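PDB 5FYR: phosphoinositol-specific phospholipase C from Pseudomonas sp., which probably catalyses calcium-dependent cleavage of phosphoinositides at the phosphodiester bond, as a phosphoinositide-specific phospholipase C, and here holds inositol beside the metal. Local coordinates for residues S43-E48 with G110-T115; L118-G123 with L188-N193; G234-N239 with Y255-R260. All blocks are in the same frame, centred on the assembly; numbering follows the deposited sequence.

Interaction 1. Residues S43-E48 with G110-T115. With CA (calcium ion), chain F; INS (1,2,3,4,5,6-hexahydroxy-cyclohexane), chain E.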
loop_
_atom_site.group_PDB
_atom_site.type_symbol
_atom_site.label_atom_id
_atom_site.label_comp_id
_atom_site.label_asym_id
_atom_site.label_seq_id
_atom_site.Cartn_x
_atom_site.Cartn_y
_atom_site.Cartn_z
ATOM N N SER A 43 -2.141 -9.219 -13.782
ATOM C CA SER A 43 -0.807 -9.749 -13.482
ATOM C C SER A 43 -0.415 -9.770 -12.022
ATOM O O SER A 43 0.365 -10.662 -11.628
ATOM C CB SER A 43 0.273 -8.949 -14.239
ATOM O OG SER A 43 0.102 -8.958 -15.614
ATOM N N VAL A 44 -0.907 -8.810 -11.222
ATOM C CA VAL A 44 -0.475 -8.630 -9.822
ATOM C C VAL A 44 -1.656 -8.199 -8.966
ATOM O O VAL A 44 -2.707 -7.880 -9.490
ATOM C CB VAL A 44 0.673 -7.618 -9.675
ATOM C CG1 VAL A 44 1.961 -8.139 -10.362
ATOM C CG2 VAL A 44 0.253 -6.257 -10.179
ATOM N N ARG A 45 -1.479 -8.232 -7.651
ATOM C CA ARG A 45 -2.496 -7.807 -6.676
ATOM C C ARG A 45 -2.022 -6.643 -5.809
ATOM O O ARG A 45 -2.716 -6.298 -4.864
ATOM C CB ARG A 45 -2.941 -8.988 -5.791
ATOM C CG ARG A 45 -3.695 -10.073 -6.539
ATOM C CD ARG A 45 -5.162 -9.745 -6.820
ATOM N NE ARG A 45 -5.813 -10.697 -7.744
ATOM C CZ ARG A 45 -5.751 -10.579 -9.059
ATOM N NH1 ARG A 45 -5.075 -9.576 -9.646
ATOM N NH2 ARG A 45 -6.353 -11.459 -9.825
ATOM N N THR A 46 -0.888 -6.016 -6.139
ATOM C CA THR A 46 -0.376 -4.851 -5.396
ATOM C C THR A 46 -0.008 -3.790 -6.393
ATOM O O THR A 46 0.824 -4.018 -7.292
ATOM C CB THR A 46 0.820 -5.237 -4.508
ATOM O OG1 THR A 46 0.394 -6.209 -3.535
ATOM C CG2 THR A 46 1.374 -4.026 -3.798
ATOM N N LEU A 47 -0.644 -2.616 -6.250
ATOM C CA LEU A 47 -0.584 -1.502 -7.196
ATOM C C LEU A 47 -0.060 -0.242 -6.466
ATOM O O LEU A 47 0.233 -0.283 -5.278
ATOM C CB LEU A 47 -1.984 -1.246 -7.838
ATOM C CG LEU A 47 -2.536 -2.354 -8.818
ATOM C CD1 LEU A 47 -3.006 -3.617 -8.184
ATOM C CD2 LEU A 47 -3.701 -1.755 -9.542
ATOM N N GLU A 48 0.092 0.828 -7.228
ATOM C CA GLU A 48 0.577 2.095 -6.735
ATOM C C GLU A 48 -0.072 3.283 -7.458
ATOM O O GLU A 48 -0.223 3.252 -8.662
ATOM C CB GLU A 48 2.113 2.145 -6.875
ATOM C CG GLU A 48 2.748 3.424 -6.312
ATOM C CD GLU A 48 4.282 3.415 -6.326
ATOM O OE1 GLU A 48 4.892 2.501 -6.951
ATOM O OE2 GLU A 48 4.882 4.371 -5.750
ATOM N N GLY A 110 -14.174 -13.191 -4.616
ATOM C CA GLY A 110 -13.183 -14.193 -4.198
ATOM C C GLY A 110 -11.723 -13.836 -4.476
ATOM O O GLY A 110 -10.824 -14.660 -4.355
ATOM N N HIS A 111 -11.469 -12.599 -4.870
ATOM C CA HIS A 111 -10.127 -12.228 -5.238
ATOM C C HIS A 111 -9.187 -12.228 -4.041
ATOM O O HIS A 111 -9.544 -11.923 -2.888
ATOM C CB HIS A 111 -10.090 -10.892 -6.016
ATOM C CG HIS A 111 -10.495 -9.672 -5.217
ATOM N ND1 HIS A 111 -9.652 -9.060 -4.311
ATOM C CD2 HIS A 111 -11.606 -8.900 -5.267
ATOM C CE1 HIS A 111 -10.239 -8.004 -3.791
ATOM N NE2 HIS A 111 -11.427 -7.881 -4.351
ATOM N N PHE A 112 -7.951 -12.547 -4.366
ATOM C CA PHE A 112 -6.835 -12.376 -3.457
ATOM C C PHE A 112 -6.807 -10.906 -3.014
ATOM O O PHE A 112 -7.098 -10.027 -3.814
ATOM C CB PHE A 112 -5.545 -12.798 -4.151
ATOM C CG PHE A 112 -4.339 -12.792 -3.276
ATOM C CD1 PHE A 112 -3.678 -11.600 -3.033
ATOM C CD2 PHE A 112 -3.868 -13.927 -2.674
ATOM C CE1 PHE A 112 -2.563 -11.585 -2.197
ATOM C CE2 PHE A 112 -2.757 -13.913 -1.855
ATOM C CZ PHE A 112 -2.094 -12.731 -1.621
ATOM N N PRO A 113 -6.490 -10.630 -1.732
ATOM C CA PRO A 113 -6.579 -9.231 -1.313
ATOM C C PRO A 113 -5.701 -8.312 -2.151
ATOM O O PRO A 113 -4.549 -8.647 -2.465
ATOM C CB PRO A 113 -6.093 -9.252 0.139
ATOM C CG PRO A 113 -5.302 -10.556 0.264
ATOM C CD PRO A 113 -6.078 -11.512 -0.617
ATOM N N ILE A 114 -6.256 -7.151 -2.477
ATOM C CA ILE A 114 -5.556 -6.115 -3.236
ATOM C C ILE A 114 -4.916 -5.126 -2.289
ATOM O O ILE A 114 -5.566 -4.643 -1.367
ATOM C CB ILE A 114 -6.507 -5.381 -4.184
ATOM C CG1 ILE A 114 -7.019 -6.318 -5.291
ATOM C CG2 ILE A 114 -5.858 -4.153 -4.802
ATOM C CD1 ILE A 114 -8.266 -5.780 -5.987
ATOM N N THR A 115 -3.643 -4.838 -2.490
ATOM C CA THR A 115 -2.937 -3.814 -1.710
ATOM C C THR A 115 -2.655 -2.624 -2.634
ATOM O O THR A 115 -2.072 -2.816 -3.703
ATOM C CB THR A 115 -1.618 -4.385 -1.113
ATOM O OG1 THR A 115 -1.972 -5.473 -0.260
ATOM C CG2 THR A 115 -0.916 -3.335 -0.346
HETATM CA CA CA F . 5.445 6.436 -6.624
HETATM C C1 INS E . 9.344 6.478 -4.535
HETATM C C2 INS E . 8.712 5.265 -5.222
HETATM C C3 INS E . 8.053 4.299 -4.311
HETATM C C4 INS E . 7.348 4.893 -3.157
HETATM C C5 INS E . 7.922 6.089 -2.518
HETATM C C6 INS E . 8.557 7.066 -3.408
HETATM O O1 INS E . 9.515 7.440 -5.572
HETATM O O2 INS E . 7.706 5.817 -6.093
HETATM O O3 INS E . 7.305 3.312 -5.018
HETATM O O4 INS E . 6.845 3.906 -2.296
HETATM O O5 INS E . 7.201 6.637 -1.418
HETATM O O6 INS E . 9.139 8.162 -2.795
HETATM O O HOH W 1 -2.015 -7.740 -1.986
HETATM O O HOH W 2 7.196 8.035 -7.352
#

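Interaction 2. Residues L118-G123 with L188-N193. With CA (calcium ion), chain F; INS (1,2,3,4,5,6-hexahydroxy-cyclohexane), chain E.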
loop_
_atom_site.group_PDB
_atom_site.type_symbol
_atom_site.label_atom_id
_atom_site.label_comp_id
_atom_site.label_asym_id
_atom_site.label_seq_id
_atom_site.Cartn_x
_atom_site.Cartn_y
_atom_site.Cartn_z
ATOM N N LEU A 118 -0.513 4.169 -1.794
ATOM C CA LEU A 118 -0.941 5.536 -2.083
ATOM C C LEU A 118 0.254 6.436 -1.688
ATOM O O LEU A 118 0.492 6.716 -0.469
ATOM C CB LEU A 118 -2.207 5.856 -1.271
ATOM C CG LEU A 118 -3.373 4.882 -1.526
ATOM C CD1 LEU A 118 -4.551 5.248 -0.675
ATOM C CD2 LEU A 118 -3.788 4.883 -2.971
ATOM N N ASP A 119 0.999 6.852 -2.711
ATOM C CA ASP A 119 2.250 7.540 -2.542
ATOM C C ASP A 119 1.971 9.051 -2.605
ATOM O O ASP A 119 1.739 9.602 -3.688
ATOM C CB ASP A 119 3.211 7.042 -3.603
ATOM C CG ASP A 119 4.586 7.646 -3.503
ATOM O OD1 ASP A 119 4.961 8.079 -2.405
ATOM O OD2 ASP A 119 5.334 7.644 -4.528
ATOM N N LYS A 120 1.850 9.672 -1.433
ATOM C CA LYS A 120 1.454 11.068 -1.312
ATOM C C LYS A 120 2.619 11.950 -1.698
ATOM O O LYS A 120 3.727 11.726 -1.195
ATOM C CB LYS A 120 0.970 11.345 0.106
ATOM C CG LYS A 120 0.226 12.670 0.214
ATOM C CD LYS A 120 -0.271 12.917 1.654
ATOM C CE LYS A 120 -1.383 13.972 1.735
ATOM N NZ LYS A 120 -1.258 15.078 0.794
ATOM N N LYS A 121 2.375 12.982 -2.524
ATOM C CA LYS A 121 3.454 13.801 -3.052
ATOM C C LYS A 121 3.531 15.228 -2.493
ATOM O O LYS A 121 4.554 15.887 -2.665
ATOM C CB LYS A 121 3.364 13.845 -4.575
ATOM C CG LYS A 121 3.565 12.491 -5.238
ATOM C CD LYS A 121 5.012 12.001 -5.073
ATOM C CE LYS A 121 5.275 10.673 -5.730
ATOM N NZ LYS A 121 6.677 10.185 -5.487
ATOM N N GLN A 122 2.476 15.677 -1.810
ATOM C CA GLN A 122 2.445 17.005 -1.187
ATOM C C GLN A 122 1.972 16.861 0.257
ATOM O O GLN A 122 1.631 15.774 0.716
ATOM C CB GLN A 122 1.529 17.942 -1.989
ATOM C CG GLN A 122 2.149 18.271 -3.319
ATOM C CD GLN A 122 1.317 19.138 -4.222
ATOM O OE1 GLN A 122 0.145 18.860 -4.502
ATOM N NE2 GLN A 122 1.941 20.167 -4.740
ATOM N N GLY A 123 1.944 17.955 0.990
ATOM C CA GLY A 123 1.512 17.873 2.371
ATOM C C GLY A 123 0.009 17.854 2.552
ATOM O O GLY A 123 -0.730 17.948 1.614
ATOM N N LEU A 188 -0.232 4.130 3.034
ATOM C CA LEU A 188 0.217 5.505 2.764
ATOM C C LEU A 188 1.756 5.523 2.768
ATOM O O LEU A 188 2.405 5.051 3.725
ATOM C CB LEU A 188 -0.291 6.442 3.858
ATOM C CG LEU A 188 0.023 7.933 3.710
ATOM C CD1 LEU A 188 -0.679 8.492 2.514
ATOM C CD2 LEU A 188 -0.441 8.655 4.966
ATOM N N ASN A 189 2.309 6.149 1.736
ATOM C CA ASN A 189 3.729 6.444 1.692
ATOM C C ASN A 189 3.901 7.965 1.440
ATOM O O ASN A 189 2.997 8.646 0.964
ATOM C CB ASN A 189 4.496 5.763 0.536
ATOM C CG ASN A 189 4.567 4.249 0.606
ATOM O OD1 ASN A 189 4.269 3.583 1.641
ATOM N ND2 ASN A 189 4.925 3.672 -0.480
ATOM N N HIS A 190 5.059 8.479 1.803
ATOM C CA HIS A 190 5.504 9.847 1.510
ATOM C C HIS A 190 7.027 9.814 1.681
ATOM O O HIS A 190 7.534 9.030 2.468
ATOM C CB HIS A 190 4.834 10.841 2.487
ATOM C CG HIS A 190 4.939 12.262 2.066
ATOM N ND1 HIS A 190 6.079 12.990 2.254
ATOM C CD2 HIS A 190 4.051 13.122 1.503
ATOM C CE1 HIS A 190 5.931 14.215 1.785
ATOM N NE2 HIS A 190 4.700 14.325 1.337
ATOM N N SER A 191 7.735 10.738 1.058
ATOM C CA SER A 191 9.182 10.851 1.245
ATOM C C SER A 191 9.535 11.310 2.646
ATOM O O SER A 191 10.585 11.014 3.140
ATOM C CB SER A 191 9.780 11.731 0.146
ATOM O OG SER A 191 9.425 13.049 0.348
ATOM N N GLU A 192 8.596 11.975 3.317
ATOM C CA GLU A 192 8.772 12.511 4.655
ATOM C C GLU A 192 7.874 11.750 5.630
ATOM O O GLU A 192 6.662 11.878 5.603
ATOM C CB GLU A 192 8.495 13.992 4.739
ATOM C CG GLU A 192 9.273 14.885 3.786
ATOM C CD GLU A 192 8.707 16.297 3.758
ATOM O OE1 GLU A 192 8.185 16.823 4.772
ATOM O OE2 GLU A 192 8.823 16.946 2.731
ATOM N N ASN A 193 8.482 11.075 6.598
ATOM C CA ASN A 193 7.676 10.347 7.586
ATOM C C ASN A 193 6.761 11.263 8.424
ATOM O O ASN A 193 5.773 10.824 9.016
ATOM C CB ASN A 193 8.563 9.516 8.508
ATOM C CG ASN A 193 9.195 8.325 7.823
ATOM O OD1 ASN A 193 8.720 7.867 6.798
ATOM N ND2 ASN A 193 10.221 7.746 8.460
HETATM CA CA CA F . 5.445 6.436 -6.624
HETATM C C1 INS E . 9.344 6.478 -4.535
HETATM C C2 INS E . 8.712 5.265 -5.222
HETATM C C3 INS E . 8.053 4.299 -4.311
HETATM C C4 INS E . 7.348 4.893 -3.157
HETATM C C5 INS E . 7.922 6.089 -2.518
HETATM C C6 INS E . 8.557 7.066 -3.408
HETATM O O1 INS E . 9.515 7.440 -5.572
HETATM O O2 INS E . 7.706 5.817 -6.093
HETATM O O3 INS E . 7.305 3.312 -5.018
HETATM O O4 INS E . 6.845 3.906 -2.296
HETATM O O5 INS E . 7.201 6.637 -1.418
HETATM O O6 INS E . 9.139 8.162 -2.795
HETATM O O HOH W 3 6.433 12.148 -1.188
HETATM O O HOH W 2 7.196 8.035 -7.352
#

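Interaction 3. Residues G234-N239 with Y255-R260. With INS (1,2,3,4,5,6-hexahydroxy-cyclohexane), chain E.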
loop_
_atom_site.group_PDB
_atom_site.type_symbol
_atom_site.label_atom_id
_atom_site.label_comp_id
_atom_site.label_asym_id
_atom_site.label_seq_id
_atom_site.Cartn_x
_atom_site.Cartn_y
_atom_site.Cartn_z
ATOM N N GLY A 234 3.569 3.729 17.085
ATOM C CA GLY A 234 2.882 2.520 17.525
ATOM C C GLY A 234 1.856 1.943 16.578
ATOM O O GLY A 234 1.460 0.781 16.735
ATOM N N TYR A 235 1.443 2.723 15.581
ATOM C CA TYR A 235 0.518 2.274 14.549
ATOM C C TYR A 235 1.176 1.593 13.393
ATOM O O TYR A 235 0.483 1.095 12.499
ATOM C CB TYR A 235 -0.339 3.444 14.003
ATOM C CG TYR A 235 -1.309 4.064 15.003
ATOM C CD1 TYR A 235 -0.876 5.037 15.870
ATOM C CD2 TYR A 235 -2.604 3.563 15.180
ATOM C CE1 TYR A 235 -1.722 5.577 16.832
ATOM C CE2 TYR A 235 -3.445 4.070 16.147
ATOM C CZ TYR A 235 -3.024 5.096 16.959
ATOM O OH TYR A 235 -3.880 5.576 17.916
ATOM N N VAL A 236 2.512 1.536 13.388
ATOM C CA VAL A 236 3.233 1.025 12.233
ATOM C C VAL A 236 3.167 -0.497 12.103
ATOM O O VAL A 236 3.703 -1.232 12.933
ATOM C CB VAL A 236 4.695 1.516 12.284
ATOM C CG1 VAL A 236 5.560 0.841 11.232
ATOM C CG2 VAL A 236 4.718 3.035 12.138
ATOM N N ALA A 237 2.557 -0.964 11.010
ATOM C CA ALA A 237 2.427 -2.410 10.740
ATOM C C ALA A 237 3.000 -2.757 9.372
ATOM O O ALA A 237 2.857 -3.891 8.867
ATOM C CB ALA A 237 0.933 -2.781 10.762
ATOM N N MET A 238 3.662 -1.784 8.747
ATOM C CA MET A 238 4.200 -1.886 7.396
ATOM C C MET A 238 5.421 -1.020 7.301
ATOM O O MET A 238 5.503 -0.041 8.039
ATOM C CB MET A 238 3.192 -1.448 6.337
ATOM C CG MET A 238 1.946 -2.288 6.286
ATOM S SD MET A 238 1.179 -2.087 4.670
ATOM C CE MET A 238 -0.206 -3.200 4.763
ATOM N N ASN A 239 6.373 -1.395 6.427
ATOM C CA ASN A 239 7.634 -0.609 6.309
ATOM C C ASN A 239 7.996 -0.533 4.856
ATOM O O ASN A 239 7.864 -1.528 4.121
ATOM C CB ASN A 239 8.755 -1.253 7.122
ATOM C CG ASN A 239 8.584 -1.008 8.590
ATOM O OD1 ASN A 239 9.025 0.042 9.139
ATOM N ND2 ASN A 239 8.007 -1.938 9.254
ATOM N N TYR A 255 9.081 -8.848 12.628
ATOM C CA TYR A 255 8.071 -8.109 13.399
ATOM C C TYR A 255 6.674 -8.269 12.806
ATOM O O TYR A 255 5.737 -7.671 13.308
ATOM C CB TYR A 255 8.423 -6.587 13.462
ATOM C CG TYR A 255 9.160 -6.247 14.730
ATOM C CD1 TYR A 255 10.518 -6.537 14.906
ATOM C CD2 TYR A 255 8.481 -5.700 15.794
ATOM C CE1 TYR A 255 11.166 -6.264 16.120
ATOM C CE2 TYR A 255 9.116 -5.424 16.974
ATOM C CZ TYR A 255 10.462 -5.736 17.129
ATOM O OH TYR A 255 11.012 -5.454 18.342
ATOM N N SER A 256 6.509 -9.145 11.805
ATOM C CA SER A 256 5.203 -9.306 11.137
ATOM C C SER A 256 4.651 -7.958 10.636
ATOM O O SER A 256 3.445 -7.698 10.674
ATOM C CB SER A 256 4.179 -10.043 11.990
ATOM O OG SER A 256 4.636 -11.333 12.267
ATOM N N HIS A 257 5.567 -7.122 10.141
ATOM C CA HIS A 257 5.179 -5.934 9.387
ATOM C C HIS A 257 5.273 -6.265 7.892
ATOM O O HIS A 257 6.212 -6.912 7.493
ATOM C CB HIS A 257 6.076 -4.740 9.677
ATOM C CG HIS A 257 6.043 -4.243 11.088
ATOM N ND1 HIS A 257 6.666 -3.065 11.461
ATOM C CD2 HIS A 257 5.452 -4.717 12.208
ATOM C CE1 HIS A 257 6.506 -2.876 12.751
ATOM N NE2 HIS A 257 5.777 -3.864 13.223
ATOM N N ILE A 258 4.377 -5.715 7.070
ATOM C CA ILE A 258 4.471 -5.959 5.631
ATOM C C ILE A 258 5.537 -5.067 5.017
ATOM O O ILE A 258 5.393 -3.810 5.033
ATOM C CB ILE A 258 3.126 -5.737 4.910
ATOM C CG1 ILE A 258 2.012 -6.541 5.560
ATOM C CG2 ILE A 258 3.286 -6.015 3.437
ATOM C CD1 ILE A 258 2.276 -8.019 5.691
ATOM N N GLY A 259 6.625 -5.683 4.551
ATOM C CA GLY A 259 7.734 -4.927 3.982
ATOM C C GLY A 259 7.658 -4.822 2.495
ATOM O O GLY A 259 7.365 -5.800 1.794
ATOM N N ARG A 260 7.903 -3.601 2.021
ATOM C CA ARG A 260 7.944 -3.339 0.592
ATOM C C ARG A 260 9.304 -2.753 0.210
ATOM O O ARG A 260 9.819 -1.870 0.889
ATOM C CB ARG A 260 6.835 -2.343 0.191
ATOM C CG ARG A 260 6.791 -1.995 -1.292
ATOM C CD ARG A 260 5.479 -1.315 -1.670
ATOM N NE ARG A 260 5.413 -0.785 -3.028
ATOM C CZ ARG A 260 5.981 0.346 -3.391
ATOM N NH1 ARG A 260 6.687 1.072 -2.526
ATOM N NH2 ARG A 260 5.793 0.795 -4.621
HETATM C C1 INS E . 9.344 6.478 -4.535
HETATM C C2 INS E . 8.712 5.265 -5.222
HETATM C C3 INS E . 8.053 4.299 -4.311
HETATM C C4 INS E . 7.348 4.893 -3.157
HETATM C C5 INS E . 7.922 6.089 -2.518
HETATM C C6 INS E . 8.557 7.066 -3.408
HETATM O O1 INS E . 9.515 7.440 -5.572
HETATM O O2 INS E . 7.706 5.817 -6.093
HETATM O O3 INS E . 7.305 3.312 -5.018
HETATM O O4 INS E . 6.845 3.906 -2.296
HETATM O O5 INS E . 7.201 6.637 -1.418
HETATM O O6 INS E . 9.139 8.162 -2.795
#

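Interaction 1. Residues S43-E48 with G110-T115
The carbonyl O of Arg45 has several partners. Thr115 N donates to Arg45 O at 2.9 Å, nearly straight on at 162°. Ile114 CA adds a CA-H...O contact to Arg45 O at 3.3 Å. Water 1 lies 3.3 Å from Arg45 O and 2.7 Å from Pro113 O, and also bonds Thr115 OG1; it cannot serve every acceptor near it at once. This is the start of a parallel ladder between two neighbouring strands of the TIM-barrel fold, 46-52 and 114-120. Leu47 N continues it, bonding Thr115 O at 2.9 Å. Between these bonds the Thr46 and Thr115 side chains run alongside each other on one face of the sheet. Thr46 OG1 rests against Thr115 CB and bonds Gln22.

Arg45 is the bulky partner. Its chain bends at chi2 (-79°) and passes Phe112, with Arg45 CG 3.8 Å from CD1 of the ring. Further out, Arg45 CD comes 3.6 Å from Phe112 O. The guanidinium is turned 54° from the ring plane and meets Glu3 in a salt bridge, while NH1 bonds Leu41 O. With an alanine here, Glu3 would probably lose its charged mate and a gap would open beside the Phe112 ring. At the far end of 43-48, the extended Glu48 chain puts OE2 2.3 Å from the calcium ion, and inositol O3 donates to that same oxygen.

Interaction 2. Residues L118-G123 with L188-N193
Asn189 N donates to Leu118 O at 2.9 Å, and Lys120 N returns a bond to Asn189 O at 2.8 Å. These two bonds zip strands 114-120 and 184-189 together as parallel neighbours of the TIM-barrel. The side chains alternate about the sheet. Leu118 and Leu188 share one face, and CD1 of Leu188 reaches over to the CB of Lys120. Asp119 and Asn189 share the other, which faces the bound calcium ion and inositol, consistent with the active site of this family. Asp119 sends its CG away from the backbone N (chi1 -178°), which carries the carboxylate out to the metal. Asp119 OD2 binds the calcium ion at 2.4 Å, while Asp119 OD1 accepts a bond from inositol O5 at 2.8 Å. With Lys121 NZ also on OD2, these bonds are likely to keep the carboxylate from turning.

The packing is tight as far as His190. Its CD2 comes 3.1 Å from Lys120 O, and the ring crosses the Lys120 chain obliquely. Glu192 N bonds His190 ND1 at 2.9 Å in the ring plane, which should help fix the ring's rotation. Beyond it the contact loosens toward solvent. Water 3 sits over the centre of the ring and bridges Lys120 O to Ser191 N. Lys121 and Gln122 are partly exposed and turn from the other segment. Lys121 folds back instead, its NZ making a salt bridge to Asp119 OD2 at 3.0 Å from above the carboxylate plane. Lys120 NZ bonds Gln122 O and pairs with Asp53.

Strand 46-52 flanks 118-123, with Phe51 against Lys120 and Trp52 against Lys121 and Gln122. On the 188-193 side, helix 193-203 packs its Leu196 on both Leu188 and His190.

Interaction 3. Residues G234-N239 with Y255-R260
Val236 and Ala237 cover one face of the His257 ring, and Asn239 meets its edge. Tyr255, just after a helix, lays its CB on the opposite face. Ser256, with its positive phi, is the C-prime residue of the Schellman motif that closes helix 249-254. His257 follows. Val236 O lies 3.3 Å from His257 CE1, and Ala237 CA makes a CH-pi contact, 4.2 Å from the ring centroid. The Asn239 amide is only 6° from coplanar with the ring, and His257 NE2 bonds Gln166 O. Ile258 then opens the parallel pairing of this beta-alpha-beta unit: its N bonds Ala237 O at 3.0 Å, and its O takes Asn239 N. Ile258 CB packs 3.9 Å from Met238 CG. Gly259 passes its CA close to Asn239 O, which accepts Arg260 N nearly along the C=O axis. Arg260 leaves its backbone fully stretched (chi1 180°) and stays extended to NE. This brings Arg260 NH2 3.0 Å from inositol O3 and NH1 2.8 Å from O4. NH1 also bonds Asn240 OD1, and NH2 meets Glu48. One guanidinium thus bonds two adjacent hydroxyls, consistent with a role in recognising the inositol headgroup.

The three contacts follow one another along the chain; none nests in or crosses another. Interaction 1 closes the loop from strand 46-52 through strand 67-68 and helix 94-107 to strand 114-120. Interaction 2 starts further along that last strand and closes the longer excursion, with helices 133-144 and 151-158, that returns as strand 184-189. Interaction 3 closes the short beta-alpha-beta crossover through helix 249-254, joining strands 238-242 and 258-262 in another part of the barrel wall. The first two share strand 114-120, so they tie three adjacent strands. The link to the third runs through the ligand site, where Glu48, Asp119 and Arg260 all reach the inositol.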